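Local coordinates for At5g01750 protein (Arabidopsis thaliana, PDB 1ZXU) that is of unknown function but might be related to the phospholipid scramblases and the tubby-like superfamily of membrane-tethered transcription factors, at residues R101-F105 with I206-V210; M40-R44 with G183-F187; T129-V133 with C144-G150. One frame throughout, in Å; residues are numbered along the deposited sequence.

Overall arrangement
From the N terminus, the chain first lays down strand 38-43, whose end waits for residues 183-187 to close the long loop of contact 2. Four strands later, strand 101-106 is packed against residues 206-210 of the C-terminal helix, so contact 1 crosses contact 2: it opens within that loop and closes beyond it. Contact 3, a short beta-hairpin closure between 129-133 and 144-150, falls within both larger loops. All three reach the same closed antiparallel sheet, and helix 197-211 runs through their midst. That helix packs Leu-207 and Ile-206 on Leu-131 of contact 3, and its Asp-208 is salt-bridged to Arg-44 of contact 2. Contacts 2 and 3 stay about 11 Å apart at their nearest atoms.

Contact 1. Residues R101-F105 with I206-V210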
loop_
_atom_site.group_PDB
_atom_site.type_symbol
_atom_site.label_atom_id
_atom_site.label_comp_id
_atom_site.label_asym_id
_atom_site.label_seq_id
_atom_site.Cartn_x
_atom_site.Cartn_y
_atom_site.Cartn_z
ATOM N N ARG A 101 5.462 13.221 1.477
ATOM C CA ARG A 101 6.537 12.275 1.653
ATOM C C ARG A 101 6.150 11.309 2.787
ATOM O O ARG A 101 5.753 11.765 3.865
ATOM C CB ARG A 101 7.761 13.030 2.064
ATOM C CG ARG A 101 8.976 12.258 1.925
ATOM C CD ARG A 101 10.094 13.141 2.356
ATOM N NE ARG A 101 11.037 12.330 3.089
ATOM C CZ ARG A 101 12.015 11.633 2.531
ATOM N NH1 ARG A 101 12.212 11.669 1.213
ATOM N NH2 ARG A 101 12.815 10.924 3.315
ATOM N N TRP A 102 6.243 10.001 2.533
ATOM C CA TRP A 102 5.893 8.951 3.557
ATOM C C TRP A 102 7.052 8.007 3.633
ATOM O O TRP A 102 7.689 7.718 2.603
ATOM C CB TRP A 102 4.647 8.122 3.153
ATOM C CG TRP A 102 3.370 8.920 3.036
ATOM C CD1 TRP A 102 2.383 9.014 3.965
ATOM C CD2 TRP A 102 3.003 9.794 1.949
ATOM N NE1 TRP A 102 1.385 9.862 3.508
ATOM C CE2 TRP A 102 1.735 10.339 2.271
ATOM C CE3 TRP A 102 3.577 10.080 0.708
ATOM C CZ2 TRP A 102 1.051 11.206 1.402
ATOM C CZ3 TRP A 102 2.902 10.955 -0.174
ATOM C CH2 TRP A 102 1.641 11.506 0.191
ATOM N N GLN A 103 7.363 7.526 4.843
ATOM C CA GLN A 103 8.269 6.361 4.916
ATOM C C GLN A 103 7.477 5.194 5.485
ATOM O O GLN A 103 6.562 5.390 6.284
ATOM C CB GLN A 103 9.483 6.626 5.789
ATOM C CG GLN A 103 10.378 7.686 5.128
ATOM C CD GLN A 103 11.743 7.806 5.718
ATOM O OE1 GLN A 103 11.903 7.873 6.943
ATOM N NE2 GLN A 103 12.752 7.858 4.844
ATOM N N VAL A 104 7.864 3.992 5.079
ATOM C CA VAL A 104 7.092 2.819 5.448
ATOM C C VAL A 104 8.153 1.886 6.016
ATOM O O VAL A 104 9.203 1.637 5.374
ATOM C CB VAL A 104 6.457 2.162 4.212
ATOM C CG1 VAL A 104 5.653 0.928 4.634
ATOM C CG2 VAL A 104 5.461 3.098 3.541
ATOM N N PHE A 105 7.822 1.378 7.208
ATOM C CA PHE A 105 8.753 0.583 8.038
ATOM C C PHE A 105 8.190 -0.789 8.261
ATOM O O PHE A 105 6.975 -0.973 8.277
ATOM C CB PHE A 105 8.865 1.231 9.420
ATOM C CG PHE A 105 9.396 2.649 9.356
ATOM C CD1 PHE A 105 10.768 2.853 9.416
ATOM C CD2 PHE A 105 8.547 3.726 9.159
ATOM C CE1 PHE A 105 11.339 4.123 9.314
ATOM C CE2 PHE A 105 9.120 5.056 9.049
ATOM C CZ PHE A 105 10.531 5.223 9.143
ATOM N N ILE A 206 -1.758 5.116 1.310
ATOM C CA ILE A 206 -1.190 6.440 0.966
ATOM C C ILE A 206 -2.078 7.218 -0.030
ATOM O O ILE A 206 -2.277 8.450 0.116
ATOM C CB ILE A 206 0.252 6.282 0.429
ATOM C CG1 ILE A 206 1.162 5.831 1.574
ATOM C CG2 ILE A 206 0.743 7.594 -0.150
ATOM C CD1 ILE A 206 2.548 5.341 1.116
ATOM N N LEU A 207 -2.594 6.553 -1.067
ATOM C CA LEU A 207 -3.504 7.230 -1.991
ATOM C C LEU A 207 -4.726 7.750 -1.294
ATOM O O LEU A 207 -5.203 8.845 -1.581
ATOM C CB LEU A 207 -3.907 6.287 -3.113
ATOM C CG LEU A 207 -2.766 5.979 -4.077
ATOM C CD1 LEU A 207 -3.122 4.808 -4.937
ATOM C CD2 LEU A 207 -2.508 7.269 -4.929
ATOM N N ASP A 208 -5.284 6.928 -0.415
ATOM C CA ASP A 208 -6.446 7.359 0.363
ATOM C C ASP A 208 -6.083 8.614 1.222
ATOM O O ASP A 208 -6.890 9.565 1.301
ATOM C CB ASP A 208 -6.869 6.233 1.267
ATOM C CG ASP A 208 -8.021 6.636 2.176
ATOM O OD1 ASP A 208 -9.130 6.653 1.667
ATOM O OD2 ASP A 208 -7.745 6.917 3.347
ATOM N N ASP A 209 -4.886 8.636 1.786
ATOM C CA ASP A 209 -4.413 9.755 2.654
ATOM C C ASP A 209 -4.318 11.010 1.811
ATOM O O ASP A 209 -4.744 12.083 2.258
ATOM C CB ASP A 209 -3.033 9.461 3.199
ATOM C CG ASP A 209 -2.663 10.373 4.358
ATOM O OD1 ASP A 209 -3.531 10.614 5.232
ATOM O OD2 ASP A 209 -1.501 10.829 4.371
ATOM N N VAL A 210 -3.809 10.867 0.598
ATOM C CA VAL A 210 -3.650 12.053 -0.299
ATOM C C VAL A 210 -5.034 12.601 -0.598
ATOM O O VAL A 210 -5.251 13.820 -0.593
ATOM C CB VAL A 210 -2.954 11.710 -1.610
ATOM C CG1 VAL A 210 -3.091 12.905 -2.593
ATOM C CG2 VAL A 210 -1.486 11.416 -1.364
#
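The indole of Trp-102 lies against one side of helix 197-211, with Ile-206 over a ring face, Asp-209 at the ring edge and Val-210 beside its far corner. Strand and helix run nearly antiparallel, their axes 10.9 Å apart, a gap bridged by side chains alone. The tight part is where Ile-206 lies over the indole face. Its CG2 methyl sits 3.6 Å from the centroid of the six-membered ring of Trp-102, only 6° off the ring normal, a clear CH-pi contact. With CG1 of Ile-206 beside the backbone N (chi1 -69°), the other branch runs along the pyrrole side, and CD1 comes 4.0 Å from Trp-102 CB. One turn further on, Val-210 CG2 approaches Trp-102 CH2 obliquely at 3.5 Å.

The polar grip is at the indole nitrogen: Trp-102 NE1 donates to Asp-209 OD2 over 3.2 Å in a fairly straight bond. The carboxylate oxygen lies in the ring plane but is met on its anti side, and the two flat groups are turned 75° from each other. This single bond satisfies the N-H of a buried tryptophan and helps fix the rotation of the ring. The contact is looser at Val-104, whose CG2 only grazes Ile-206 CD1 at 4.4 Å, and more solvent-accessible at Asp-209 and Val-210, both partly exposed. Glu-93 brings a like charge close to Asp-209 OD2, which may raise the proton affinity of this pair, while Arg-78 offers OD1 a long, weak ion pair. Leu-91, Val-119 and Leu-131 close around Ile-206. The arrangement is that of the Tubby_C clan, to which the LURP-one-related family belongs: a closed antiparallel beta-barrel filled by a hydrophobic C-terminal helix.

Contact 2. Residues M40-R44 with G183-F187; sequences MAIVR and GKDNF
Residues 40-44 and 183-187 run in roughly opposite directions and are joined by a single beta bridge at Val-43 and Lys-184, where Arg-44 N donates to Gly-183 O (2.7 Å) and Asp-185 N to Ile-42 O (3.1 Å). Beyond it the backbones part, and a water takes over, accepting from Ile-42 N and donating to Phe-187 O; it rests over the centre of the Phe-187 ring face.

Arg-44 grips Asp-185 side-on: NE bonds OD1 at 2.9 Å and NH2 bonds OD2 at 2.8 Å. Its CG stands anti to the carbonyl carbon (chi1 -68°) and the chain is extended from there to NE, which brings the guanidinium to the carboxylate. Both oxygens are met on their syn sides, although the two planes are 31° apart. Ile-42 CG2 lies over the rim of one guanidinium face, and Ile-42 CD1 meets the edge of the Phe-187 ring at CZ (3.7 Å). Replacing Arg-44 with a methionine would probably leave the carboxylates of Asp-185 and Asp-208 without their shared cation.

Arg-44 NH2 also reaches Asp-208 of helix 197-211, and its guanidinium makes a cation-pi contact with Phe-54 of the adjoining strand 54-58. Ile-42 packs on Val-204 of that helix, while Phe-187 meets Trp-152 edge-to-face and touches Met-171 of strand 167-173.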
loop_
_atom_site.group_PDB
_atom_site.type_symbol
_atom_site.label_atom_id
_atom_site.label_comp_id
_atom_site.label_asym_id
_atom_site.label_seq_id
_atom_site.Cartn_x
_atom_site.Cartn_y
_atom_site.Cartn_z
HETATM N N MSE A 40 -8.274 -6.542 -4.150
HETATM C CA MSE A 40 -8.482 -6.014 -2.784
HETATM C C MSE A 40 -9.423 -4.856 -2.819
HETATM O O MSE A 40 -9.550 -4.162 -3.851
HETATM C CB MSE A 40 -7.157 -5.560 -2.162
HETATM C CG MSE A 40 -6.058 -6.590 -2.229
HETATM SE SE MSE A 40 -4.449 -6.047 -1.283
HETATM C CE MSE A 40 -4.418 -4.270 -1.965
ATOM N N ALA A 41 -10.119 -4.594 -1.698
ATOM C CA ALA A 41 -11.051 -3.480 -1.681
ATOM C C ALA A 41 -11.086 -2.896 -0.272
ATOM O O ALA A 41 -10.662 -3.584 0.675
ATOM C CB ALA A 41 -12.457 -3.995 -2.056
ATOM N N ILE A 42 -11.570 -1.659 -0.135
ATOM C CA ILE A 42 -11.690 -0.959 1.156
ATOM C C ILE A 42 -13.130 -1.082 1.669
ATOM O O ILE A 42 -14.125 -0.900 0.921
ATOM C CB ILE A 42 -11.339 0.557 1.011
ATOM C CG1 ILE A 42 -9.826 0.725 0.808
ATOM C CG2 ILE A 42 -11.807 1.390 2.238
ATOM C CD1 ILE A 42 -9.373 2.172 0.533
ATOM N N VAL A 43 -13.230 -1.451 2.940
ATOM C CA VAL A 43 -14.516 -1.437 3.655
ATOM C C VAL A 43 -14.377 -0.478 4.850
ATOM O O VAL A 43 -13.415 -0.573 5.654
ATOM C CB VAL A 43 -14.890 -2.835 4.190
ATOM C CG1 VAL A 43 -16.219 -2.755 4.980
ATOM C CG2 VAL A 43 -14.995 -3.883 3.059
ATOM N N ARG A 44 -15.329 0.457 4.952
ATOM C CA ARG A 44 -15.307 1.485 6.007
ATOM C C ARG A 44 -16.507 1.364 6.918
ATOM O O ARG A 44 -17.533 0.850 6.497
ATOM C CB ARG A 44 -15.409 2.843 5.377
ATOM C CG ARG A 44 -14.185 3.227 4.573
ATOM C CD ARG A 44 -14.467 4.490 3.757
ATOM N NE ARG A 44 -13.523 4.640 2.643
ATOM C CZ ARG A 44 -12.282 5.141 2.734
ATOM N NH1 ARG A 44 -11.799 5.565 3.911
ATOM N NH2 ARG A 44 -11.531 5.229 1.657
ATOM N N GLY A 183 -20.719 0.456 3.298
ATOM C CA GLY A 183 -19.447 1.117 3.435
ATOM C C GLY A 183 -18.342 0.466 2.592
ATOM O O GLY A 183 -17.199 0.398 3.031
ATOM N N LYS A 184 -18.677 -0.004 1.393
ATOM C CA LYS A 184 -17.636 -0.509 0.456
ATOM C C LYS A 184 -17.295 0.584 -0.563
ATOM O O LYS A 184 -18.187 1.108 -1.224
ATOM C CB LYS A 184 -18.133 -1.756 -0.278
ATOM C CG LYS A 184 -18.511 -2.930 0.648
ATOM C CD LYS A 184 -19.295 -4.037 -0.092
ATOM C CE LYS A 184 -18.380 -5.038 -0.830
ATOM N NZ LYS A 184 -19.125 -6.179 -1.506
ATOM N N ASP A 185 -16.004 0.933 -0.717
ATOM C CA ASP A 185 -15.597 1.885 -1.769
ATOM C C ASP A 185 -15.877 1.271 -3.139
ATOM O O ASP A 185 -15.892 0.033 -3.298
ATOM C CB ASP A 185 -14.054 2.253 -1.666
ATOM C CG ASP A 185 -13.804 3.344 -0.563
ATOM O OD1 ASP A 185 -14.822 3.724 0.174
ATOM O OD2 ASP A 185 -12.654 3.838 -0.458
ATOM N N ASN A 186 -16.119 2.156 -4.106
ATOM C CA ASN A 186 -16.518 1.720 -5.439
ATOM C C ASN A 186 -15.344 1.311 -6.332
ATOM O O ASN A 186 -15.281 1.715 -7.493
ATOM C CB ASN A 186 -17.358 2.817 -6.111
ATOM C CG ASN A 186 -16.544 4.028 -6.500
ATOM O OD1 ASN A 186 -15.496 4.354 -5.895
ATOM N ND2 ASN A 186 -17.026 4.743 -7.517
ATOM N N PHE A 187 -14.392 0.562 -5.793
ATOM C CA PHE A 187 -13.337 0.079 -6.650
ATOM C C PHE A 187 -12.717 -1.167 -6.060
ATOM O O PHE A 187 -12.924 -1.489 -4.874
ATOM C CB PHE A 187 -12.267 1.150 -6.778
ATOM C CG PHE A 187 -11.458 1.364 -5.503
ATOM C CD1 PHE A 187 -10.302 0.608 -5.248
ATOM C CD2 PHE A 187 -11.825 2.367 -4.601
ATOM C CE1 PHE A 187 -9.543 0.831 -4.064
ATOM C CE2 PHE A 187 -11.084 2.607 -3.447
ATOM C CZ PHE A 187 -9.950 1.850 -3.156
HETATM O O HOH W 1 -12.257 -0.348 -2.491
#

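Contact 3. Residues T129-V133 with C144-G150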
loop_
_atom_site.group_PDB
_atom_site.type_symbol
_atom_site.label_atom_id
_atom_site.label_comp_id
_atom_site.label_asym_id
_atom_site.label_seq_id
_atom_site.Cartn_x
_atom_site.Cartn_y
_atom_site.Cartn_z
ATOM N N THR A 129 3.800 9.566 -12.428
ATOM C CA THR A 129 2.963 10.765 -12.361
ATOM C C THR A 129 2.416 11.113 -10.977
ATOM O O THR A 129 2.564 12.244 -10.569
ATOM C CB THR A 129 1.916 10.940 -13.587
ATOM O OG1 THR A 129 0.685 10.200 -13.415
ATOM C CG2 THR A 129 2.585 10.554 -14.905
ATOM N N LYS A 130 1.855 10.172 -10.219
ATOM C CA LYS A 130 1.218 10.536 -8.957
ATOM C C LYS A 130 2.125 10.285 -7.701
ATOM O O LYS A 130 2.240 11.154 -6.814
ATOM C CB LYS A 130 -0.110 9.791 -8.832
ATOM C CG LYS A 130 -0.965 10.155 -7.641
ATOM C CD LYS A 130 -2.435 9.801 -7.896
ATOM C CE LYS A 130 -3.333 10.028 -6.658
ATOM N NZ LYS A 130 -3.084 11.288 -5.896
ATOM N N LEU A 131 2.716 9.087 -7.626
ATOM C CA LEU A 131 3.587 8.730 -6.500
ATOM C C LEU A 131 4.847 7.982 -7.052
ATOM O O LEU A 131 4.747 7.161 -7.954
ATOM C CB LEU A 131 2.862 7.798 -5.505
ATOM C CG LEU A 131 1.554 8.237 -4.853
ATOM C CD1 LEU A 131 0.979 7.054 -4.058
ATOM C CD2 LEU A 131 1.834 9.458 -3.888
ATOM N N ASP A 132 6.018 8.272 -6.494
ATOM C CA ASP A 132 7.253 7.525 -6.780
ATOM C C ASP A 132 7.696 6.822 -5.516
ATOM O O ASP A 132 7.690 7.429 -4.435
ATOM C CB ASP A 132 8.364 8.483 -7.200
ATOM C CG ASP A 132 8.076 9.088 -8.578
ATOM O OD1 ASP A 132 7.436 8.401 -9.401
ATOM O OD2 ASP A 132 8.473 10.226 -8.823
ATOM N N VAL A 133 8.083 5.558 -5.668
ATOM C CA VAL A 133 8.514 4.761 -4.538
ATOM C C VAL A 133 9.975 4.426 -4.678
ATOM O O VAL A 133 10.397 3.918 -5.724
ATOM C CB VAL A 133 7.730 3.408 -4.534
ATOM C CG1 VAL A 133 8.192 2.567 -3.318
ATOM C CG2 VAL A 133 6.218 3.743 -4.535
ATOM N N CYS A 144 13.150 5.919 -9.461
ATOM C CA CYS A 144 12.302 5.204 -8.489
ATOM C C CYS A 144 12.247 3.731 -8.814
ATOM O O CYS A 144 12.506 3.290 -9.955
ATOM C CB CYS A 144 10.908 5.789 -8.415
ATOM S SG CYS A 144 10.216 5.924 -9.998
ATOM N N ASP A 145 11.889 2.928 -7.807
ATOM C CA ASP A 145 11.694 1.496 -7.970
ATOM C C ASP A 145 10.286 1.090 -8.417
ATOM O O ASP A 145 10.097 0.070 -9.088
ATOM C CB ASP A 145 12.031 0.807 -6.661
ATOM C CG ASP A 145 13.507 1.031 -6.296
ATOM O OD1 ASP A 145 14.372 0.496 -7.033
ATOM O OD2 ASP A 145 13.787 1.799 -5.361
ATOM N N PHE A 146 9.309 1.889 -8.029
ATOM C CA PHE A 146 7.921 1.722 -8.536
ATOM C C PHE A 146 7.336 3.105 -8.745
ATOM O O PHE A 146 7.724 4.095 -8.050
ATOM C CB PHE A 146 7.033 0.960 -7.521
ATOM C CG PHE A 146 7.545 -0.425 -7.190
ATOM C CD1 PHE A 146 7.075 -1.523 -7.915
ATOM C CD2 PHE A 146 8.512 -0.619 -6.189
ATOM C CE1 PHE A 146 7.549 -2.840 -7.615
ATOM C CE2 PHE A 146 8.978 -1.910 -5.884
ATOM C CZ PHE A 146 8.507 -3.007 -6.598
ATOM N N ARG A 147 6.310 3.181 -9.591
ATOM C CA ARG A 147 5.587 4.442 -9.743
ATOM C C ARG A 147 4.084 4.168 -9.775
ATOM O O ARG A 147 3.636 3.114 -10.243
ATOM C CB ARG A 147 6.003 5.223 -10.985
ATOM C CG ARG A 147 6.141 4.427 -12.233
ATOM C CD ARG A 147 6.745 5.343 -13.326
ATOM N NE ARG A 147 8.181 5.135 -13.467
ATOM C CZ ARG A 147 8.715 4.129 -14.150
ATOM N NH1 ARG A 147 7.924 3.237 -14.746
ATOM N NH2 ARG A 147 10.035 4.013 -14.235
ATOM N N VAL A 148 3.308 5.128 -9.312
ATOM C CA VAL A 148 1.859 5.026 -9.462
ATOM C C VAL A 148 1.381 6.157 -10.385
ATOM O O VAL A 148 1.732 7.323 -10.178
ATOM C CB VAL A 148 1.167 5.199 -8.073
ATOM C CG1 VAL A 148 -0.349 4.965 -8.205
ATOM C CG2 VAL A 148 1.799 4.238 -6.988
ATOM N N LYS A 149 0.614 5.787 -11.400
ATOM C CA LYS A 149 0.027 6.761 -12.343
ATOM C C LYS A 149 -1.487 6.609 -12.313
ATOM O O LYS A 149 -2.021 5.748 -11.631
ATOM C CB LYS A 149 0.539 6.443 -13.731
ATOM C CG LYS A 149 2.046 6.456 -13.832
ATOM C CD LYS A 149 2.497 6.328 -15.344
ATOM C CE LYS A 149 3.967 6.706 -15.482
ATOM N NZ LYS A 149 4.595 6.228 -16.763
ATOM N N GLY A 150 -2.203 7.479 -13.029
ATOM C CA GLY A 150 -3.667 7.338 -13.101
ATOM C C GLY A 150 -4.298 8.144 -11.987
ATOM O O GLY A 150 -3.599 8.850 -11.269
#
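Backbone hydrogen bonds join Leu-131 to Val-133 with Phe-146 to Val-148, two antiparallel strands whose axes approach to 4.8 Å. Leu-131 with Val-148 and Val-133 with Phe-146 are hydrogen-bonded pairs; Asp-132 with Arg-147 is the non-hydrogen-bonded pair between them. Each end carries a classic beta bulge. At one, Val-148 O accepts from both Lys-130 N (2.9 Å) and Leu-131 N (3.3 Å). At the other, Val-133 O takes Asp-145 N at 2.7 Å and Phe-146 N at 3.3 Å, so in both bulges one carbonyl holds two consecutive amides. At this second bulge Asp-145 OD2 accepts from Leu-135 N and Asn-138 ND2 within the hairpin.

Apolar packing occupies the face bearing Leu-131, Val-133, Phe-146 and Val-148. Leu-131 and Val-148 lie side by side and point the same way, CB of Leu-131 being 4.0 Å from CG2 of Val-148. Val-133 CB touches Phe-146 CB at 3.9 Å, while the Phe-146 ring meets that of Phe-199, their planes at about 50°.

Polar side chains take the other face. Asp-132 OD1 rests 3.8 Å from Arg-147 CB, but the charged groups do not meet: with CG of Arg-147 between its backbone N and carbonyl carbon (chi1 44°) and a further bend at chi3, the guanidinium leads away to a salt bridge with Asp-165.

The barrel sheet continues on both sides of the hairpin, Asp-132 bonding to Lys-120 of strand 115-120 and Arg-147 to Tyr-160 of strand 158-161, while Leu-131 and Val-133 pack inward on Leu-207 and Leu-203 of helix 197-211.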